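Local coordinates for protein tryptophan synthase alpha chain (Campylobacter jejuni, PDB 3THA) that probably cleaves indoleglycerol phosphate to indole and glyceraldehyde 3-phosphate, as the alpha subunit of tryptophan synthase in the last step of tryptophan biosynthesis, at residues Q209-Q212 and D213-M217; K9-K12 and E13-V17. One frame throughout, in Å; residues are numbered along the deposited sequence.

Contact 1. Residues Q209-Q212 and D213-M217; sequences QNNQ and DVKRM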
ATOM      1  N   GLN B 209      12.575  -2.591 -12.966  1.00 84.96           N
ATOM      2  CA  GLN B 209      12.594  -1.183 -13.392  1.00 86.69           C
ATOM      3  C   GLN B 209      13.094  -0.928 -14.813  1.00 87.97           C
ATOM      4  O   GLN B 209      12.457  -0.215 -15.590  1.00 88.08           O
ATOM      5  CB  GLN B 209      13.451  -0.351 -12.425  1.00 89.21           C
ATOM      6  CG  GLN B 209      12.703   0.138 -11.188  1.00 89.63           C
ATOM      7  CD  GLN B 209      13.479   1.198 -10.433  1.00 94.19           C
ATOM      8  OE1 GLN B 209      14.121   0.901  -9.415  1.00 96.21           O
ATOM      9  NE2 GLN B 209      13.446   2.448 -10.936  1.00 97.02           N
ATOM     10  N   ASN B 210      14.260  -1.481 -15.115  1.00 89.07           N
ATOM     11  CA  ASN B 210      14.916  -1.340 -16.402  1.00 89.86           C
ATOM     12  C   ASN B 210      14.567  -2.557 -17.280  1.00 87.78           C
ATOM     13  O   ASN B 210      13.752  -3.375 -16.866  1.00 84.62           O
ATOM     14  CB  ASN B 210      16.425  -1.193 -16.123  1.00 92.92           C
ATOM     15  CG  ASN B 210      17.309  -1.938 -17.126  1.00 96.20           C
ATOM     16  OD1 ASN B 210      17.414  -3.164 -17.078  1.00 95.80           O
ATOM     17  ND2 ASN B 210      17.977  -1.188 -18.019  1.00 98.01           N
ATOM     18  N   ASN B 211      15.197  -2.674 -18.457  1.00 88.44           N
ATOM     19  CA  ASN B 211      15.007  -3.802 -19.381  1.00 87.36           C
ATOM     20  C   ASN B 211      15.976  -4.973 -19.243  1.00 88.88           C
ATOM     21  O   ASN B 211      15.548  -6.115 -19.280  1.00 88.13           O
ATOM     22  CB  ASN B 211      15.014  -3.332 -20.847  1.00 88.26           C
ATOM     23  CG  ASN B 211      15.033  -4.497 -21.832  1.00 87.19           C
ATOM     24  OD1 ASN B 211      16.061  -4.794 -22.433  1.00 87.31           O
ATOM     25  ND2 ASN B 211      13.905  -5.186 -21.967  1.00 84.07           N
ATOM     26  N   GLN B 212      17.281  -4.710 -19.153  1.00 91.98           N
ATOM     27  CA  GLN B 212      18.267  -5.794 -18.919  1.00 93.62           C
ATOM     28  C   GLN B 212      17.988  -6.379 -17.503  1.00 91.10           C
ATOM     29  O   GLN B 212      18.394  -7.494 -17.188  1.00 91.19           O
ATOM     30  CB  GLN B 212      19.760  -5.350 -19.095  1.00 97.69           C
ATOM     31  CG  GLN B 212      20.105  -4.112 -20.022  1.00100.23           C
ATOM     32  CD  GLN B 212      20.314  -4.409 -21.539  1.00103.37           C
ATOM     33  OE1 GLN B 212      19.517  -5.123 -22.161  1.00101.92           O
ATOM     34  NE2 GLN B 212      21.373  -3.809 -22.139  1.00104.86           N
ATOM     35  N   ASP B 213      17.268  -5.578 -16.705  1.00 88.56           N
ATOM     36  CA  ASP B 213      16.722  -5.865 -15.372  1.00 85.85           C
ATOM     37  C   ASP B 213      15.571  -6.861 -15.548  1.00 83.10           C
ATOM     38  O   ASP B 213      15.209  -7.552 -14.621  1.00 80.78           O
ATOM     39  CB  ASP B 213      16.133  -4.550 -14.822  1.00 85.03           C
ATOM     40  CG  ASP B 213      16.334  -4.335 -13.314  1.00 84.11           C
ATOM     41  OD1 ASP B 213      17.391  -4.642 -12.741  1.00 85.76           O
ATOM     42  OD2 ASP B 213      15.418  -3.756 -12.702  1.00 83.28           O
ATOM     43  N   VAL B 214      14.961  -6.899 -16.730  1.00 82.67           N
ATOM     44  CA  VAL B 214      13.921  -7.891 -16.959  1.00 80.33           C
ATOM     45  C   VAL B 214      14.474  -9.081 -17.707  1.00 81.84           C
ATOM     46  O   VAL B 214      13.988 -10.190 -17.526  1.00 80.71           O
ATOM     47  CB  VAL B 214      12.610  -7.334 -17.618  1.00 78.32           C
ATOM     48  CG1 VAL B 214      12.509  -5.852 -17.447  1.00 77.92           C
ATOM     49  CG2 VAL B 214      12.469  -7.751 -19.069  1.00 78.58           C
ATOM     50  N   LYS B 215      15.509  -8.865 -18.515  1.00 84.78           N
ATOM     51  CA  LYS B 215      16.104  -9.980 -19.239  1.00 87.13           C
ATOM     52  C   LYS B 215      16.835 -10.928 -18.273  1.00 88.00           C
ATOM     53  O   LYS B 215      17.128 -12.078 -18.625  1.00 89.32           O
ATOM     54  CB  LYS B 215      16.986  -9.510 -20.400  1.00 90.55           C
ATOM     55  CG  LYS B 215      16.233  -9.385 -21.735  1.00 90.64           C
ATOM     56  CD  LYS B 215      17.133  -8.861 -22.864  1.00 95.38           C
ATOM     57  CE  LYS B 215      16.449  -9.058 -24.229  1.00 96.13           C
ATOM     58  NZ  LYS B 215      16.683  -7.963 -25.234  1.00 97.79           N
ATOM     59  N   ARG B 216      17.083 -10.461 -17.050  1.00 86.95           N
ATOM     60  CA  ARG B 216      17.734 -11.306 -16.054  1.00 87.84           C
ATOM     61  C   ARG B 216      16.723 -12.082 -15.202  1.00 84.31           C
ATOM     62  O   ARG B 216      16.859 -13.286 -14.998  1.00 84.02           O
ATOM     63  CB  ARG B 216      18.744 -10.516 -15.201  1.00 89.68           C
ATOM     64  CG  ARG B 216      18.172  -9.667 -14.074  1.00 89.28           C
ATOM     65  CD  ARG B 216      19.251  -9.384 -13.016  1.00 95.63           C
ATOM     66  NE  ARG B 216      20.282  -8.451 -13.477  1.00101.08           N
ATOM     67  CZ  ARG B 216      20.432  -7.217 -13.002  1.00104.39           C
ATOM     68  NH1 ARG B 216      19.635  -6.772 -12.026  1.00103.44           N
ATOM     69  NH2 ARG B 216      21.381  -6.428 -13.493  1.00107.49           N
HETATM   70  N   MSE B 217      15.695 -11.386 -14.743  1.00 81.48           N
HETATM   71  CA  MSE B 217      14.578 -12.030 -14.077  1.00 78.70           C
HETATM   72  C   MSE B 217      13.951 -13.101 -14.967  1.00 78.08           C
HETATM   73  O   MSE B 217      13.295 -14.022 -14.461  1.00 76.16           O
HETATM   74  CB  MSE B 217      13.534 -10.988 -13.695  1.00 76.63           C
HETATM   75  CG  MSE B 217      13.933 -10.112 -12.526  1.00 78.57           C
HETATM   76 SE   MSE B 217      14.016 -11.120 -10.830  0.65 79.77          SE
HETATM   77  CE  MSE B 217      14.795  -9.683  -9.731  1.00 79.65           C
TER
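N210 caps the start of a short helix, its OD1 accepting from D213 N. The model puts D213 N and N210 OD1 only 2.4 Å apart; the capping geometry is clear, the length doubtful. The D213 carboxylate turns back past N210 to the residue before it: D213 OD2 accepts from Q209 N at 3.1 Å through its anti lone pair. The N210 amide and D213 carboxylate planes stand 75° apart. The other oxygen, D213 OD1, faces R216 NH1 at 3.2 Å but lies well out of the guanidinium plane, so charge alone joins them.

At the next residue, N211 O takes two donors. K215 N meets it at 2.9 Å in the carbonyl plane, the usual helical bond, whereas V214 N, 2.7 Å from N211 O, comes from above that plane. The next bond, R216 N to Q212 O, is weak at 3.2 Å, and Q212 O also lies over one face of the R216 guanidinium.

N211 ND2 is satisfied by I249 O near the C terminus. Helix 212-217 comes between barrel strands 202-205 and 223-226, with V214 packed on I208 and on V224 of strand 223-226, while Q209 touches helix 228-233.

Contact 2. Residues K9-K12 and E13-V17; sequences KFYK and ENANV
Y11 lays its ring against A15 where the chain turns into strand 15-21, the first strand of the TIM barrel. The methyl A15 CB sits over one face of the ring, 4.0 Å from the centroid, a CH-pi contact. It lies 25° off the ring normal. Its closest ring atom is Y11 CG, 3.7 Å from A15 CB. Y11 takes a chi1 of 71°, which places CG between its backbone N and carbonyl carbon and swings the ring toward the returning chain.

The turn K12-E13-N14 bends around the ring's border. Beyond the methyl, N14 C approaches Y11 CD2 obliquely at 3.6 Å. The K12 side chain runs extended away from this bend.

Farther out, the barrel fixes the alanine: the A15 backbone is hydrogen-bonded to D222 and V224, and its methyl also touches I44 and F203 on strands 44-48 and 202-205. D43, P201 and D222, all in loops, touch the tyrosine. The A15 side chain is about 10 Å from that of E46, a predicted proton acceptor. At the ring's edge, near its plane, E13 O stands 3.2 Å from Y11 CE2.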
ATOM      1  N   LYS B   9      -1.093 -21.059 -20.979  1.00 75.67           N
ATOM      2  CA  LYS B   9      -1.714 -20.838 -22.307  1.00 76.87           C
ATOM      3  C   LYS B   9      -1.622 -19.393 -22.811  1.00 75.45           C
ATOM      4  O   LYS B   9      -2.107 -19.087 -23.903  1.00 76.34           O
ATOM      5  CB  LYS B   9      -3.173 -21.329 -22.325  1.00 76.70           C
ATOM      6  CG  LYS B   9      -3.320 -22.739 -22.919  1.00 81.57           C
ATOM      7  CD  LYS B   9      -4.445 -23.546 -22.268  1.00 83.25           C
ATOM      8  CE  LYS B   9      -4.120 -25.043 -22.350  1.00 87.15           C
ATOM      9  NZ  LYS B   9      -4.266 -25.697 -21.001  1.00 84.95           N
ATOM     10  N   PHE B  10      -0.990 -18.522 -22.020  1.00 73.15           N
ATOM     11  CA  PHE B  10      -0.987 -17.091 -22.280  1.00 71.73           C
ATOM     12  C   PHE B  10       0.368 -16.522 -22.654  1.00 71.54           C
ATOM     13  O   PHE B  10       0.488 -15.326 -22.896  1.00 70.82           O
ATOM     14  CB  PHE B  10      -1.582 -16.342 -21.083  1.00 70.49           C
ATOM     15  CG  PHE B  10      -3.081 -16.388 -21.047  1.00 72.34           C
ATOM     16  CD1 PHE B  10      -3.742 -17.389 -20.338  1.00 74.53           C
ATOM     17  CD2 PHE B  10      -3.833 -15.464 -21.773  1.00 73.08           C
ATOM     18  CE1 PHE B  10      -5.142 -17.456 -20.333  1.00 75.55           C
ATOM     19  CE2 PHE B  10      -5.233 -15.520 -21.761  1.00 74.28           C
ATOM     20  CZ  PHE B  10      -5.891 -16.520 -21.038  1.00 73.41           C
ATOM     21  N   TYR B  11       1.371 -17.390 -22.737  1.00 72.04           N
ATOM     22  CA  TYR B  11       2.743 -16.973 -23.006  1.00 72.13           C
ATOM     23  C   TYR B  11       3.561 -18.128 -23.594  1.00 74.63           C
ATOM     24  O   TYR B  11       3.170 -19.287 -23.471  1.00 75.08           O
ATOM     25  CB  TYR B  11       3.378 -16.412 -21.715  1.00 70.66           C
ATOM     26  CG  TYR B  11       3.689 -17.438 -20.628  1.00 67.50           C
ATOM     27  CD1 TYR B  11       2.754 -17.768 -19.657  1.00 63.63           C
ATOM     28  CD2 TYR B  11       4.933 -18.072 -20.586  1.00 68.38           C
ATOM     29  CE1 TYR B  11       3.065 -18.715 -18.651  1.00 64.80           C
ATOM     30  CE2 TYR B  11       5.244 -19.009 -19.616  1.00 68.04           C
ATOM     31  CZ  TYR B  11       4.311 -19.323 -18.649  1.00 65.86           C
ATOM     32  OH  TYR B  11       4.653 -20.251 -17.702  1.00 68.03           O
ATOM     33  N   LYS B  12       4.685 -17.821 -24.236  1.00 76.96           N
ATOM     34  CA  LYS B  12       5.458 -18.857 -24.918  1.00 80.82           C
ATOM     35  C   LYS B  12       6.637 -19.393 -24.090  1.00 81.83           C
ATOM     36  O   LYS B  12       6.632 -20.560 -23.684  1.00 82.63           O
ATOM     37  CB  LYS B  12       5.905 -18.401 -26.308  1.00 83.24           C
ATOM     38  CG  LYS B  12       4.771 -17.781 -27.161  1.00 84.66           C
ATOM     39  CD  LYS B  12       5.282 -17.258 -28.504  1.00 87.87           C
ATOM     40  CE  LYS B  12       4.252 -16.388 -29.220  1.00 88.76           C
ATOM     41  NZ  LYS B  12       4.724 -16.024 -30.614  1.00 89.70           N
ATOM     42  N   GLU B  13       7.660 -18.572 -23.860  1.00 82.03           N
ATOM     43  CA  GLU B  13       8.762 -18.998 -22.985  1.00 82.30           C
ATOM     44  C   GLU B  13       8.515 -18.378 -21.623  1.00 78.63           C
ATOM     45  O   GLU B  13       8.255 -19.071 -20.643  1.00 78.09           O
ATOM     46  CB  GLU B  13      10.133 -18.557 -23.539  1.00 85.51           C
ATOM     47  CG  GLU B  13      10.982 -19.662 -24.192  1.00 90.61           C
ATOM     48  CD  GLU B  13      11.370 -20.803 -23.215  1.00 93.79           C
ATOM     49  OE1 GLU B  13      11.742 -20.536 -22.035  1.00 92.09           O
ATOM     50  OE2 GLU B  13      11.314 -21.981 -23.648  1.00 96.14           O
ATOM     51  N   ASN B  14       8.548 -17.055 -21.581  1.00 76.30           N
ATOM     52  CA  ASN B  14       8.431 -16.323 -20.336  1.00 73.04           C
ATOM     53  C   ASN B  14       7.288 -15.330 -20.433  1.00 70.05           C
ATOM     54  O   ASN B  14       6.993 -14.838 -21.511  1.00 69.78           O
ATOM     55  CB  ASN B  14       9.726 -15.592 -20.066  1.00 73.84           C
ATOM     56  CG  ASN B  14       9.979 -15.431 -18.638  1.00 74.33           C
ATOM     57  OD1 ASN B  14       9.634 -14.405 -18.059  1.00 77.05           O
ATOM     58  ND2 ASN B  14      10.570 -16.452 -18.017  1.00 77.86           N
ATOM     59  N   ALA B  15       6.631 -15.041 -19.316  1.00 66.58           N
ATOM     60  CA  ALA B  15       5.482 -14.152 -19.377  1.00 64.32           C
ATOM     61  C   ALA B  15       5.867 -12.726 -19.110  1.00 63.40           C
ATOM     62  O   ALA B  15       6.582 -12.437 -18.146  1.00 63.68           O
ATOM     63  CB  ALA B  15       4.385 -14.590 -18.419  1.00 62.14           C
ATOM     64  N   ASN B  16       5.393 -11.826 -19.964  1.00 62.44           N
ATOM     65  CA  ASN B  16       5.475 -10.428 -19.627  1.00 61.76           C
ATOM     66  C   ASN B  16       4.204  -9.989 -18.925  1.00 59.41           C
ATOM     67  O   ASN B  16       3.114 -10.111 -19.478  1.00 58.59           O
ATOM     68  CB  ASN B  16       5.753  -9.595 -20.858  1.00 63.25           C
ATOM     69  CG  ASN B  16       6.968 -10.065 -21.593  1.00 65.88           C
ATOM     70  OD1 ASN B  16       7.958 -10.440 -20.985  1.00 67.65           O
ATOM     71  ND2 ASN B  16       6.903 -10.050 -22.918  1.00 69.96           N
ATOM     72  N   VAL B  17       4.350  -9.519 -17.689  1.00 58.10           N
ATOM     73  CA  VAL B  17       3.200  -9.166 -16.869  1.00 56.04           C
ATOM     74  C   VAL B  17       3.360  -7.719 -16.503  1.00 55.67           C
ATOM     75  O   VAL B  17       4.450  -7.288 -16.181  1.00 57.12           O
ATOM     76  CB  VAL B  17       3.126  -9.995 -15.549  1.00 55.56           C
ATOM     77  CG1 VAL B  17       1.831  -9.662 -14.780  1.00 54.33           C
ATOM     78  CG2 VAL B  17       3.193 -11.473 -15.860  1.00 55.26           C
TER

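Overall arrangement
From the N terminus, contact 2 comes first: residues 9-17 turn back on themselves and enter strand 15-21, opening the eight-stranded parallel barrel. Nearly two hundred residues later, after strand 202-205, contact 1 closes the loop into helix 212-217, which leads on to strand 223-226, the last of the barrel. The two are in series, neither nested nor crossed, with centres 15 Å apart and nearest atoms about 5 Å apart, not touching. Strand 223-226 links them: V224 bonds through its backbone to the first strand and receives V214 from the helix. R218, just past contact 1, also hydrogen-bonds N16 OD1 of contact 2 across this seam.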